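Local structure of 6-phospho-beta-glucosidase BglT (Thermotoga maritima, 1UP7) at residues Q104-V109 with F140-G145; P120-Y125 with T148-N153; N169-I174 with V185-Y190; F178-E183 with F202-D207. The protein hydrolyses cellobiose 6'-phosphate to glucose 6-phosphate and glucose, using NAD+ and a manganese ion as cofactors in the manner of family 4 glycosidases. All coordinates share one frame; numbering follows the deposited sequence.

Contact 1 (Q104-V109 with F140-G145); sequences QETTGV and FTNPSG. With NAD (nicotinamide-adenine-dinucleotide), chain I; G6P (6-O-phosphono-alpha-D-glucopyranose), chain J.
Thr-106 brings its methyl group against the carboxamide of Asn-142, CG2 lying 3.8 Å from CG, and the carbonyl O of Thr-106 lies 4.3 Å from CB of Pro-143. This methyl-to-amide van der Waals contact joins two loops that each send one polar side chain, Glu-105 and Asn-142, to the ligands. The hydroxyl of Thr-106 is turned from Asn-142 and donates to Gln-104 OE1 on a lone pair in the carbonyl plane; the same oxygen accepts the backbone N of Thr-106 from above that plane, two bonds that fix the bend of the loop. Asn-142 OD1 accepts from Ser-144 N at 2.8 Å, an Asx turn that spans the cis peptide before Pro-143 and leads into helix 144-155, at the C-terminal edge of the Rossmann-type parallel sheet where NAD binds. With OD1 so engaged, Asn-142 ND2 donates to NAD O2D at 2.9 Å. A second bond runs from Asn-142 ND2 to G6P O3 at 3.2 Å, and the backbone N gives an almost straight one (173°) to NAD O3D. The anti, extended chain of Glu-105 (chi1 176°) carries its carboxylate to the ligands, where OE2 accepts from NAD O2D at 2.8 Å and OE1 from G6P O4 at 2.9 Å. Arg-82 forms a salt bridge with OE2; as in related enzymes, Glu-105 probably raises the basicity of Tyr-243, the proton acceptor, whose side chain touches Thr-106.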
# COMPACT_ATOMS: atom_id res chain seq x y z
N GLN A 104 -16.11 -22.27 22.81
CA GLN A 104 -17.10 -21.23 22.57
C GLN A 104 -17.68 -21.32 21.15
O GLN A 104 -17.00 -21.69 20.20
CB GLN A 104 -16.47 -19.85 22.84
CG GLN A 104 -17.46 -18.79 23.40
CD GLN A 104 -18.23 -18.13 22.25
OE1 GLN A 104 -17.74 -18.04 21.10
NE2 GLN A 104 -19.44 -17.71 22.53
N GLU A 105 -18.95 -21.00 21.02
CA GLU A 105 -19.65 -21.07 19.74
C GLU A 105 -18.91 -20.45 18.52
O GLU A 105 -18.86 -21.09 17.44
CB GLU A 105 -21.08 -20.48 19.89
CG GLU A 105 -21.86 -20.43 18.57
CD GLU A 105 -23.00 -19.42 18.55
OE1 GLU A 105 -22.87 -18.30 19.13
OE2 GLU A 105 -24.04 -19.73 17.92
N THR A 106 -18.35 -19.24 18.69
CA THR A 106 -17.78 -18.47 17.58
C THR A 106 -16.31 -18.15 17.72
O THR A 106 -15.69 -17.72 16.76
CB THR A 106 -18.56 -17.14 17.38
OG1 THR A 106 -18.35 -16.25 18.51
CG2 THR A 106 -20.08 -17.37 17.48
N THR A 107 -15.75 -18.33 18.91
CA THR A 107 -14.42 -17.83 19.22
C THR A 107 -13.45 -18.96 19.46
O THR A 107 -13.68 -19.78 20.32
CB THR A 107 -14.49 -16.99 20.52
OG1 THR A 107 -15.49 -15.97 20.37
CG2 THR A 107 -13.17 -16.26 20.71
N GLY A 108 -12.32 -18.95 18.77
CA GLY A 108 -11.27 -19.92 19.03
C GLY A 108 -11.61 -21.23 18.36
O GLY A 108 -12.24 -21.27 17.30
N VAL A 109 -11.22 -22.32 19.00
CA VAL A 109 -11.30 -23.67 18.41
C VAL A 109 -12.73 -24.03 17.99
O VAL A 109 -12.94 -24.59 16.91
CB VAL A 109 -10.68 -24.76 19.33
CG1 VAL A 109 -10.87 -26.23 18.74
CG2 VAL A 109 -9.21 -24.47 19.58
N PHE A 140 -26.34 -14.08 8.96
CA PHE A 140 -26.24 -14.25 10.42
C PHE A 140 -25.43 -15.47 10.82
O PHE A 140 -24.88 -15.51 11.91
CB PHE A 140 -27.60 -14.47 11.08
CG PHE A 140 -28.61 -13.40 10.82
CD1 PHE A 140 -28.27 -12.19 10.23
CD2 PHE A 140 -29.95 -13.63 11.14
CE1 PHE A 140 -29.22 -11.21 9.99
CE2 PHE A 140 -30.93 -12.64 10.91
CZ PHE A 140 -30.56 -11.43 10.32
N THR A 141 -25.41 -16.50 9.99
CA THR A 141 -24.77 -17.77 10.31
C THR A 141 -23.36 -17.57 10.83
O THR A 141 -22.53 -16.92 10.19
CB THR A 141 -24.72 -18.65 9.06
OG1 THR A 141 -26.06 -19.02 8.73
CG2 THR A 141 -23.98 -20.01 9.34
N ASN A 142 -23.08 -18.13 12.01
CA ASN A 142 -21.77 -17.97 12.60
C ASN A 142 -20.79 -19.05 12.19
O ASN A 142 -21.22 -20.15 11.87
CB ASN A 142 -21.85 -17.77 14.10
CG ASN A 142 -22.03 -16.29 14.46
OD1 ASN A 142 -21.33 -15.40 13.90
ND2 ASN A 142 -22.97 -16.02 15.35
N PRO A 143 -19.49 -18.74 12.14
CA PRO A 143 -18.98 -17.40 12.47
C PRO A 143 -19.12 -16.46 11.28
O PRO A 143 -18.57 -16.69 10.20
CB PRO A 143 -17.50 -17.66 12.81
CG PRO A 143 -17.13 -18.82 12.03
CD PRO A 143 -18.39 -19.65 11.75
N SER A 144 -19.85 -15.39 11.53
CA SER A 144 -20.34 -14.54 10.45
C SER A 144 -19.24 -13.77 9.71
O SER A 144 -19.31 -13.69 8.49
CB SER A 144 -21.44 -13.60 10.99
OG SER A 144 -21.96 -12.79 9.96
N GLY A 145 -18.28 -13.17 10.46
CA GLY A 145 -17.21 -12.39 9.87
C GLY A 145 -16.27 -13.27 9.06
O GLY A 145 -15.79 -12.87 7.98
PA NAD I . -30.75 -22.97 15.10
O1A NAD I . -30.12 -24.20 15.62
O2A NAD I . -32.21 -22.73 15.55
O5B NAD I . -30.67 -23.13 13.49
C5B NAD I . -31.55 -22.40 12.68
C4B NAD I . -32.21 -23.32 11.65
O4B NAD I . -31.26 -23.70 10.65
C3B NAD I . -32.78 -24.61 12.22
O3B NAD I . -34.18 -24.60 11.99
C2B NAD I . -32.10 -25.72 11.41
O2B NAD I . -32.99 -26.77 11.09
C1B NAD I . -31.71 -24.97 10.16
N9A NAD I . -30.63 -25.57 9.38
C8A NAD I . -29.52 -26.28 9.79
N7A NAD I . -28.82 -26.58 8.68
C5A NAD I . -29.40 -26.04 7.60
C6A NAD I . -29.11 -26.05 6.24
N6A NAD I . -28.04 -26.67 5.76
N1A NAD I . -29.96 -25.40 5.36
C2A NAD I . -31.10 -24.77 5.82
N3A NAD I . -31.40 -24.79 7.17
C4A NAD I . -30.56 -25.41 8.03
O3 NAD I . -29.80 -21.76 15.57
PN NAD I . -30.15 -20.21 15.72
O1N NAD I . -29.88 -19.93 17.15
O2N NAD I . -31.41 -19.83 15.12
O5D NAD I . -29.05 -19.48 14.81
C5D NAD I . -28.73 -19.86 13.48
C4D NAD I . -27.36 -19.24 13.13
O4D NAD I . -27.38 -17.81 13.19
C3D NAD I . -26.27 -19.67 14.10
O3D NAD I . -25.14 -19.90 13.31
C2D NAD I . -26.06 -18.47 15.02
O2D NAD I . -24.76 -18.35 15.56
C1D NAD I . -26.48 -17.29 14.18
N1N NAD I . -27.33 -16.38 14.96
C2N NAD I . -28.54 -16.07 14.38
C3N NAD I . -29.43 -15.23 15.00
C7N NAD I . -30.74 -14.94 14.32
O7N NAD I . -31.29 -13.64 14.23
N7N NAD I . -31.40 -15.97 13.76
C4N NAD I . -29.07 -14.70 16.25
C5N NAD I . -27.83 -15.01 16.85
C6N NAD I . -26.96 -15.87 16.19
C1 G6P J . -24.51 -12.61 20.98
C2 G6P J . -23.61 -12.70 19.72
C3 G6P J . -24.21 -13.68 18.71
C4 G6P J . -24.26 -15.04 19.39
C5 G6P J . -25.21 -14.94 20.60
C6 G6P J . -25.26 -16.27 21.35
O1 G6P J . -24.00 -11.75 22.02
O2 G6P J . -23.42 -11.45 19.06
O3 G6P J . -23.49 -13.73 17.48
O4 G6P J . -24.63 -16.06 18.46
O5 G6P J . -24.77 -13.92 21.54
O6 G6P J . -26.54 -16.46 21.95
P G6P J . -27.08 -17.95 22.25
O1P G6P J . -28.52 -17.78 22.69
O2P G6P J . -26.34 -18.69 23.35
O3P G6P J . -27.00 -18.72 20.97

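Contact 2 (P120-Y125 with T148-N153); sequences PIVEEY and TEFVRN. With NAD (nicotinamide-adenine-dinucleotide), chain I.
Phe-150 presents the edge of its ring to Val-122, whose CG2 lies in the ring plane 3.6 Å from CE2, the two side chains running antiparallel alongside each other. Its CG is anti to the backbone N (chi1 171°), which carries the ring across to helix 109-131. Farther round the ring, Phe-150 CZ meets the aliphatic part of Glu-123, 3.8 Å from CG; the carboxylate stands 78° from the ring plane, and its OE1 is hydrogen-bonded to Tyr-375. Val-151 adds its CG2 methyl to that of Val-122 at 4.0 Å. The contact is thus apolar helix packing, with segment axes 11.0 Å apart and inclined at 36°. Another side of helix 109-131 serves the cofactor: Tyr-125 donates its hydroxyl proton to adenine N1A at 2.7 Å, while Ile-121 approaches N6A. A phenylalanine in place of Tyr-125 would probably leave N1A without this donor and the adenine less firmly fixed in its pocket. The ring of Tyr-125 is stacked with Phe-67 and meets Phe-81 edge-to-face, and that of Phe-150 stacks with Phe-119. Helices 109-131 and 144-155 flank strand 136-139 of the parallel sheet in sequence, and Ile-372 of helix 355-376 packs against Phe-150.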
# COMPACT_ATOMS: atom_id res chain seq x y z
N PRO A 120 -18.71 -25.65 3.28
CA PRO A 120 -19.33 -26.43 2.18
C PRO A 120 -20.80 -26.04 1.90
O PRO A 120 -21.21 -25.98 0.74
CB PRO A 120 -19.26 -27.89 2.66
CG PRO A 120 -18.24 -27.88 3.78
CD PRO A 120 -18.28 -26.52 4.40
N ILE A 121 -21.56 -25.77 2.95
CA ILE A 121 -22.94 -25.36 2.80
C ILE A 121 -23.03 -23.97 2.19
O ILE A 121 -23.81 -23.80 1.24
CB ILE A 121 -23.70 -25.50 4.15
CG1 ILE A 121 -23.82 -26.98 4.55
CG2 ILE A 121 -25.10 -24.94 4.05
CD1 ILE A 121 -24.01 -27.20 6.12
N VAL A 122 -22.21 -23.01 2.65
CA VAL A 122 -22.27 -21.69 2.03
C VAL A 122 -21.76 -21.70 0.58
O VAL A 122 -22.30 -20.97 -0.26
CB VAL A 122 -21.69 -20.50 2.90
CG1 VAL A 122 -21.83 -20.75 4.41
CG2 VAL A 122 -20.33 -20.15 2.50
N GLU A 123 -20.78 -22.56 0.28
CA GLU A 123 -20.24 -22.68 -1.06
C GLU A 123 -21.35 -23.07 -2.02
O GLU A 123 -21.53 -22.44 -3.07
CB GLU A 123 -19.12 -23.74 -1.12
CG GLU A 123 -17.83 -23.14 -1.61
CD GLU A 123 -16.68 -24.12 -1.67
OE1 GLU A 123 -16.62 -25.03 -0.81
OE2 GLU A 123 -15.84 -23.95 -2.60
N GLU A 124 -22.12 -24.08 -1.64
CA GLU A 124 -23.22 -24.58 -2.45
C GLU A 124 -24.32 -23.52 -2.59
O GLU A 124 -24.79 -23.24 -3.71
CB GLU A 124 -23.77 -25.88 -1.82
CG GLU A 124 -24.53 -26.79 -2.80
CD GLU A 124 -25.58 -27.67 -2.08
OE1 GLU A 124 -25.25 -28.82 -1.62
OE2 GLU A 124 -26.75 -27.20 -1.97
N TYR A 125 -24.68 -22.91 -1.47
CA TYR A 125 -25.73 -21.90 -1.44
C TYR A 125 -25.38 -20.63 -2.24
O TYR A 125 -26.22 -20.16 -3.02
CB TYR A 125 -26.12 -21.58 0.02
CG TYR A 125 -26.95 -22.65 0.75
CD1 TYR A 125 -27.49 -23.77 0.06
CD2 TYR A 125 -27.23 -22.52 2.11
CE1 TYR A 125 -28.28 -24.73 0.72
CE2 TYR A 125 -28.02 -23.45 2.79
CZ TYR A 125 -28.53 -24.56 2.09
OH TYR A 125 -29.30 -25.45 2.79
N THR A 148 -17.89 -14.26 5.87
CA THR A 148 -17.82 -13.14 4.93
C THR A 148 -16.46 -13.04 4.29
O THR A 148 -16.37 -12.82 3.09
CB THR A 148 -18.17 -11.81 5.62
OG1 THR A 148 -19.43 -11.95 6.27
CG2 THR A 148 -18.42 -10.72 4.64
N GLU A 149 -15.38 -13.20 5.09
CA GLU A 149 -14.03 -13.23 4.53
C GLU A 149 -13.97 -14.27 3.42
O GLU A 149 -13.45 -14.04 2.35
CB GLU A 149 -12.99 -13.57 5.60
CG GLU A 149 -11.55 -13.77 5.09
CD GLU A 149 -10.91 -12.51 4.52
OE1 GLU A 149 -11.16 -11.40 5.03
OE2 GLU A 149 -10.13 -12.62 3.56
N PHE A 150 -14.52 -15.44 3.72
CA PHE A 150 -14.51 -16.54 2.78
C PHE A 150 -15.30 -16.24 1.49
O PHE A 150 -14.76 -16.43 0.38
CB PHE A 150 -15.03 -17.79 3.49
CG PHE A 150 -15.28 -18.97 2.59
CD1 PHE A 150 -14.22 -19.61 1.95
CD2 PHE A 150 -16.57 -19.47 2.44
CE1 PHE A 150 -14.44 -20.76 1.15
CE2 PHE A 150 -16.81 -20.59 1.66
CZ PHE A 150 -15.75 -21.25 1.01
N VAL A 151 -16.53 -15.76 1.63
CA VAL A 151 -17.34 -15.45 0.47
C VAL A 151 -16.82 -14.26 -0.36
O VAL A 151 -16.76 -14.35 -1.60
CB VAL A 151 -18.81 -15.20 0.81
CG1 VAL A 151 -19.59 -14.84 -0.50
CG2 VAL A 151 -19.43 -16.42 1.52
N ARG A 152 -16.44 -13.18 0.30
CA ARG A 152 -15.94 -12.00 -0.43
C ARG A 152 -14.60 -12.24 -1.13
O ARG A 152 -14.41 -11.82 -2.27
CB ARG A 152 -15.79 -10.80 0.51
CG ARG A 152 -17.11 -10.27 1.00
CD ARG A 152 -18.04 -9.78 -0.10
NE ARG A 152 -17.38 -8.85 -1.01
CZ ARG A 152 -17.29 -7.54 -0.83
NH1 ARG A 152 -17.79 -6.95 0.24
NH2 ARG A 152 -16.68 -6.80 -1.73
N ASN A 153 -13.68 -12.91 -0.43
CA ASN A 153 -12.30 -12.99 -0.91
C ASN A 153 -11.91 -14.29 -1.59
O ASN A 153 -10.90 -14.35 -2.28
CB ASN A 153 -11.34 -12.63 0.23
CG ASN A 153 -11.38 -11.14 0.56
OD1 ASN A 153 -11.70 -10.32 -0.31
ND2 ASN A 153 -11.09 -10.78 1.80
PA NAD I . -30.75 -22.97 15.10
O1A NAD I . -30.12 -24.20 15.62
O2A NAD I . -32.21 -22.73 15.55
O5B NAD I . -30.67 -23.13 13.49
C5B NAD I . -31.55 -22.40 12.68
C4B NAD I . -32.21 -23.32 11.65
O4B NAD I . -31.26 -23.70 10.65
C3B NAD I . -32.78 -24.61 12.22
O3B NAD I . -34.18 -24.60 11.99
C2B NAD I . -32.10 -25.72 11.41
O2B NAD I . -32.99 -26.77 11.09
C1B NAD I . -31.71 -24.97 10.16
N9A NAD I . -30.63 -25.57 9.38
C8A NAD I . -29.52 -26.28 9.79
N7A NAD I . -28.82 -26.58 8.68
C5A NAD I . -29.40 -26.04 7.60
C6A NAD I . -29.11 -26.05 6.24
N6A NAD I . -28.04 -26.67 5.76
N1A NAD I . -29.96 -25.40 5.36
C2A NAD I . -31.10 -24.77 5.82
N3A NAD I . -31.40 -24.79 7.17
C4A NAD I . -30.56 -25.41 8.03
O3 NAD I . -29.80 -21.76 15.57
PN NAD I . -30.15 -20.21 15.72
O1N NAD I . -29.88 -19.93 17.15
O2N NAD I . -31.41 -19.83 15.12
O5D NAD I . -29.05 -19.48 14.81
C5D NAD I . -28.73 -19.86 13.48
C4D NAD I . -27.36 -19.24 13.13
O4D NAD I . -27.38 -17.81 13.19
C3D NAD I . -26.27 -19.67 14.10
O3D NAD I . -25.14 -19.90 13.31
C2D NAD I . -26.06 -18.47 15.02
O2D NAD I . -24.76 -18.35 15.56
C1D NAD I . -26.48 -17.29 14.18
N1N NAD I . -27.33 -16.38 14.96
C2N NAD I . -28.54 -16.07 14.38
C3N NAD I . -29.43 -15.23 15.00
C7N NAD I . -30.74 -14.94 14.32
O7N NAD I . -31.29 -13.64 14.23
N7N NAD I . -31.40 -15.97 13.76
C4N NAD I . -29.07 -14.70 16.25
C5N NAD I . -27.83 -15.01 16.85
C6N NAD I . -26.96 -15.87 16.19

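Contact 3 (N169-I174 with V185-Y190); sequences NFIREI and VFLKYY
Apolar helix-on-sheet packing joins helix 166-177 to strand 185-190 of the antiparallel sheet, which follows the helix in the chain. Val-185 and Leu-187, two residues apart on the strand, both point at the helix and are met by Phe-170, Ile-171 and Ile-174. Val-185 packs against two isoleucines of the helix: its CG1 approaches Ile-174 CG2 at 3.7 Å, the side chains roughly perpendicular, while Val-185 CG2 comes to 3.9 Å from the carbonyl O of Ile-171. Ile-171 runs alongside Val-185, pointing the other way, CG2 to CB at 4.2 Å, and sends CG1 to Leu-187 CD2 at 3.7 Å. The short segments run at 127° to each other with their axes 9.0 Å apart, a helix laid aslant one face of the sheet. On that face Ile-174 also reaches Val-203 and Phe-170 reaches Ile-198, both on the neighbouring strand 195-203. The Phe-170 ring, swung out with CG anti to the backbone N (chi1 -175°), meets Leu-187 obliquely, CD2 to CD2 at 4.1 Å. Ile-316 of strand 313-320 packs on both Ile-171 and Leu-187. Phe-186, between the two inward residues, points away from the helix, and its ring meets that of His-346 of the second subunit.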
# COMPACT_ATOMS: atom_id res chain seq x y z
N ASN A 169 -26.60 -3.35 19.30
CA ASN A 169 -26.84 -3.34 20.73
C ASN A 169 -26.10 -2.20 21.39
O ASN A 169 -26.66 -1.53 22.25
CB ASN A 169 -26.45 -4.68 21.37
CG ASN A 169 -27.51 -5.73 21.16
OD1 ASN A 169 -28.70 -5.44 21.24
ND2 ASN A 169 -27.09 -6.95 20.85
N PHE A 170 -24.86 -1.96 20.96
CA PHE A 170 -24.12 -0.85 21.51
C PHE A 170 -24.77 0.48 21.16
O PHE A 170 -24.91 1.38 22.02
CB PHE A 170 -22.63 -0.81 21.11
CG PHE A 170 -21.90 0.32 21.81
CD1 PHE A 170 -21.48 0.17 23.14
CD2 PHE A 170 -21.74 1.57 21.19
CE1 PHE A 170 -20.84 1.22 23.81
CE2 PHE A 170 -21.11 2.62 21.85
CZ PHE A 170 -20.65 2.44 23.17
N ILE A 171 -25.14 0.63 19.88
CA ILE A 171 -25.79 1.87 19.40
C ILE A 171 -27.08 2.12 20.19
O ILE A 171 -27.37 3.25 20.59
CB ILE A 171 -26.07 1.81 17.85
CG1 ILE A 171 -24.82 2.21 17.05
CG2 ILE A 171 -27.21 2.72 17.43
CD1 ILE A 171 -24.76 1.66 15.64
N ARG A 172 -27.84 1.05 20.45
CA ARG A 172 -29.04 1.15 21.29
C ARG A 172 -28.73 1.62 22.71
O ARG A 172 -29.42 2.48 23.24
CB ARG A 172 -29.78 -0.18 21.31
CG ARG A 172 -31.27 -0.10 21.73
CD ARG A 172 -31.71 -1.25 22.67
NE ARG A 172 -30.62 -2.20 22.98
CZ ARG A 172 -29.89 -2.20 24.11
NH1 ARG A 172 -30.14 -1.31 25.07
NH2 ARG A 172 -28.92 -3.10 24.27
N GLU A 173 -27.69 1.06 23.31
CA GLU A 173 -27.30 1.42 24.67
C GLU A 173 -26.96 2.92 24.74
O GLU A 173 -27.41 3.63 25.66
CB GLU A 173 -26.09 0.57 25.05
CG GLU A 173 -25.75 0.61 26.53
CD GLU A 173 -24.89 -0.58 26.93
OE1 GLU A 173 -24.64 -1.45 26.04
OE2 GLU A 173 -24.48 -0.64 28.13
N ILE A 174 -26.20 3.40 23.75
CA ILE A 174 -25.81 4.81 23.65
C ILE A 174 -27.00 5.71 23.43
O ILE A 174 -27.16 6.76 24.10
CB ILE A 174 -24.78 5.01 22.52
CG1 ILE A 174 -23.47 4.33 22.88
CG2 ILE A 174 -24.52 6.49 22.27
CD1 ILE A 174 -23.05 4.58 24.27
N VAL A 185 -26.49 8.31 16.64
CA VAL A 185 -25.27 7.76 17.19
C VAL A 185 -24.32 7.39 16.07
O VAL A 185 -24.65 6.59 15.22
CB VAL A 185 -25.50 6.48 18.03
CG1 VAL A 185 -24.16 6.04 18.63
CG2 VAL A 185 -26.57 6.73 19.12
N PHE A 186 -23.11 7.93 16.11
CA PHE A 186 -22.13 7.64 15.08
C PHE A 186 -20.80 7.26 15.75
O PHE A 186 -20.35 7.92 16.67
CB PHE A 186 -22.04 8.87 14.14
CG PHE A 186 -21.08 8.72 13.00
CD1 PHE A 186 -19.74 9.06 13.16
CD2 PHE A 186 -21.52 8.26 11.76
CE1 PHE A 186 -18.83 8.92 12.10
CE2 PHE A 186 -20.62 8.11 10.69
CZ PHE A 186 -19.27 8.45 10.86
N LEU A 187 -20.20 6.18 15.28
CA LEU A 187 -19.06 5.56 15.95
C LEU A 187 -17.81 5.51 15.08
O LEU A 187 -17.89 5.31 13.87
CB LEU A 187 -19.43 4.11 16.30
CG LEU A 187 -20.20 3.74 17.58
CD1 LEU A 187 -20.87 4.86 18.33
CD2 LEU A 187 -21.17 2.64 17.29
N LYS A 188 -16.64 5.67 15.70
CA LYS A 188 -15.45 5.08 15.11
C LYS A 188 -15.36 3.66 15.67
O LYS A 188 -15.08 3.45 16.85
CB LYS A 188 -14.17 5.88 15.35
CG LYS A 188 -12.99 5.23 14.64
CD LYS A 188 -11.74 6.05 14.77
CE LYS A 188 -10.52 5.23 14.39
NZ LYS A 188 -9.36 6.15 14.15
N TYR A 189 -15.61 2.71 14.78
CA TYR A 189 -15.84 1.32 15.13
C TYR A 189 -15.11 0.44 14.12
O TYR A 189 -15.31 0.59 12.93
CB TYR A 189 -17.34 1.04 15.00
CG TYR A 189 -17.75 -0.38 15.35
CD1 TYR A 189 -17.36 -1.46 14.56
CD2 TYR A 189 -18.48 -0.63 16.50
CE1 TYR A 189 -17.70 -2.77 14.89
CE2 TYR A 189 -18.85 -1.90 16.85
CZ TYR A 189 -18.45 -2.98 16.06
OH TYR A 189 -18.82 -4.25 16.44
N TYR A 190 -14.32 -0.51 14.59
CA TYR A 190 -13.60 -1.39 13.67
C TYR A 190 -13.14 -2.64 14.39
O TYR A 190 -13.03 -2.68 15.61
CB TYR A 190 -12.38 -0.68 13.04
CG TYR A 190 -11.43 -0.06 14.07
CD1 TYR A 190 -11.71 1.17 14.67
CD2 TYR A 190 -10.27 -0.72 14.44
CE1 TYR A 190 -10.82 1.72 15.61
CE2 TYR A 190 -9.41 -0.19 15.35
CZ TYR A 190 -9.69 1.02 15.94
OH TYR A 190 -8.81 1.52 16.87

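Contact 4 (F178-E183 with F202-D207); sequences FSARLE and FVKGED
The Phe-178 ring meets one methyl group of Val-203 obliquely: CG2 stands 3.7 Å from CD2. The other methyl, CG1, is anti to the backbone N (chi1 168°) and sits 3.9 Å from both Phe-178 CB and Ala-180 CB, so CG1 bridges Phe-178 and Ala-180 while CG2 serves the ring. A glycine at Val-203 would probably leave a gap between Phe-178 and Ala-180 and leave the ring less firmly held. Lys-204 is extended at the exposed side of the contact, its CE 4.2 Å from the Ala-180 methyl. Both backbones here are sharply turned. Ser-179, with positive phi, is the C-prime residue of a Schellman motif that ends helix 166-177 and brings Ala-180 round to the hairpin. In the other segment, Val-203 to Glu-206 form a type I' beta turn, closed by bonds from Val-203 N to Glu-206 O (2.9 Å) and from Glu-206 N to Val-203 O (3.0 Å). Just before this turn, Phe-202 makes a cation-pi contact with Arg-344 of the second subunit. The hairpin of strands 195-203 and 206-207 rests on the loop between helix 166-177 and strand 185-190, and Lys-211 and Val-212 of helix 209-216 also pack on Phe-178.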
# COMPACT_ATOMS: atom_id res chain seq x y z
N PHE A 178 -28.34 8.75 26.13
CA PHE A 178 -28.41 10.18 25.78
C PHE A 178 -29.79 10.61 25.28
O PHE A 178 -29.94 11.73 24.80
CB PHE A 178 -27.36 10.53 24.69
CG PHE A 178 -25.94 10.43 25.16
CD1 PHE A 178 -25.34 11.50 25.82
CD2 PHE A 178 -25.21 9.25 24.98
CE1 PHE A 178 -24.03 11.42 26.30
CE2 PHE A 178 -23.90 9.16 25.46
CZ PHE A 178 -23.31 10.24 26.13
N SER A 179 -30.79 9.73 25.39
CA SER A 179 -32.17 10.09 25.02
C SER A 179 -32.28 10.49 23.53
O SER A 179 -32.97 11.46 23.17
CB SER A 179 -32.72 11.23 25.92
OG SER A 179 -32.68 10.87 27.30
N ALA A 180 -31.59 9.72 22.69
CA ALA A 180 -31.48 10.05 21.28
C ALA A 180 -31.97 8.88 20.44
O ALA A 180 -32.24 7.80 20.96
CB ALA A 180 -30.01 10.39 20.93
N ARG A 181 -32.10 9.10 19.13
CA ARG A 181 -32.39 8.01 18.19
C ARG A 181 -31.13 7.26 17.78
O ARG A 181 -30.01 7.77 17.89
CB ARG A 181 -33.05 8.56 16.92
CG ARG A 181 -34.40 9.21 17.12
CD ARG A 181 -34.94 9.90 15.85
NE ARG A 181 -34.11 11.04 15.44
CZ ARG A 181 -33.76 11.33 14.18
NH1 ARG A 181 -34.17 10.55 13.17
NH2 ARG A 181 -32.99 12.39 13.92
N LEU A 182 -31.34 6.05 17.28
CA LEU A 182 -30.27 5.19 16.84
C LEU A 182 -29.38 5.91 15.83
O LEU A 182 -28.16 5.92 15.94
CB LEU A 182 -30.83 3.90 16.21
CG LEU A 182 -31.69 2.91 17.04
CD1 LEU A 182 -31.99 1.72 16.14
CD2 LEU A 182 -31.03 2.42 18.33
N GLU A 183 -30.00 6.54 14.84
CA GLU A 183 -29.27 7.19 13.77
C GLU A 183 -28.51 8.45 14.22
O GLU A 183 -27.66 8.94 13.49
CB GLU A 183 -30.18 7.49 12.58
CG GLU A 183 -31.39 8.35 12.93
CD GLU A 183 -32.03 8.97 11.70
OE1 GLU A 183 -32.21 8.25 10.68
OE2 GLU A 183 -32.37 10.17 11.75
N PHE A 202 -19.98 9.52 18.97
CA PHE A 202 -20.63 10.79 18.69
C PHE A 202 -22.15 10.63 18.80
O PHE A 202 -22.71 9.67 18.26
CB PHE A 202 -20.30 11.28 17.27
CG PHE A 202 -18.84 11.59 17.01
CD1 PHE A 202 -17.97 10.59 16.56
CD2 PHE A 202 -18.35 12.88 17.17
CE1 PHE A 202 -16.62 10.89 16.31
CE2 PHE A 202 -17.00 13.18 16.92
CZ PHE A 202 -16.14 12.18 16.49
N VAL A 203 -22.80 11.56 19.49
CA VAL A 203 -24.25 11.59 19.57
C VAL A 203 -24.71 12.97 19.10
O VAL A 203 -24.34 14.00 19.68
CB VAL A 203 -24.77 11.32 20.99
CG1 VAL A 203 -26.29 11.65 21.09
CG2 VAL A 203 -24.49 9.87 21.37
N LYS A 204 -25.53 12.98 18.05
CA LYS A 204 -25.92 14.24 17.40
C LYS A 204 -24.72 15.17 17.10
O LYS A 204 -24.81 16.40 17.24
CB LYS A 204 -26.99 14.99 18.22
CG LYS A 204 -28.38 14.36 18.16
CD LYS A 204 -29.34 15.05 19.13
CE LYS A 204 -30.59 14.20 19.35
NZ LYS A 204 -31.56 14.83 20.30
N GLY A 205 -23.59 14.57 16.69
CA GLY A 205 -22.39 15.32 16.38
C GLY A 205 -21.48 15.65 17.53
O GLY A 205 -20.34 15.99 17.28
N GLU A 206 -21.96 15.59 18.77
CA GLU A 206 -21.07 15.83 19.91
C GLU A 206 -20.24 14.57 20.22
O GLU A 206 -20.77 13.47 20.28
CB GLU A 206 -21.82 16.32 21.16
CG GLU A 206 -20.86 16.52 22.33
CD GLU A 206 -21.53 16.85 23.67
OE1 GLU A 206 -22.76 17.13 23.70
OE2 GLU A 206 -20.81 16.82 24.71
N ASP A 207 -18.94 14.78 20.41
CA ASP A 207 -18.03 13.78 20.95
C ASP A 207 -18.32 13.55 22.44
O ASP A 207 -18.05 14.40 23.29
CB ASP A 207 -16.58 14.23 20.71
CG ASP A 207 -15.56 13.13 21.01
OD1 ASP A 207 -15.89 12.16 21.74
OD2 ASP A 207 -14.39 13.16 20.58

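After the first four strands of the parallel sheet the chain supplies loop 104-109 and then helix 109-131; it returns through strand 136-139 to 140-145, where contact 1 closes a loop of 30 residues, and runs on into helix 144-155. Contacts 1 and 2 cross along the chain, share the latter helix and reach different parts of the same NAD. Contact 3 opens only after both have closed, joining helix 166-177 to the next strand across 10 residues. Contact 4 starts inside that connection and crosses contact 3; their centres lie about 9 Å apart, bridged by the pairing of strands 185-190 and 195-203. Contact 2 lies on the opposite side of the chain's centre from contacts 3 and 4.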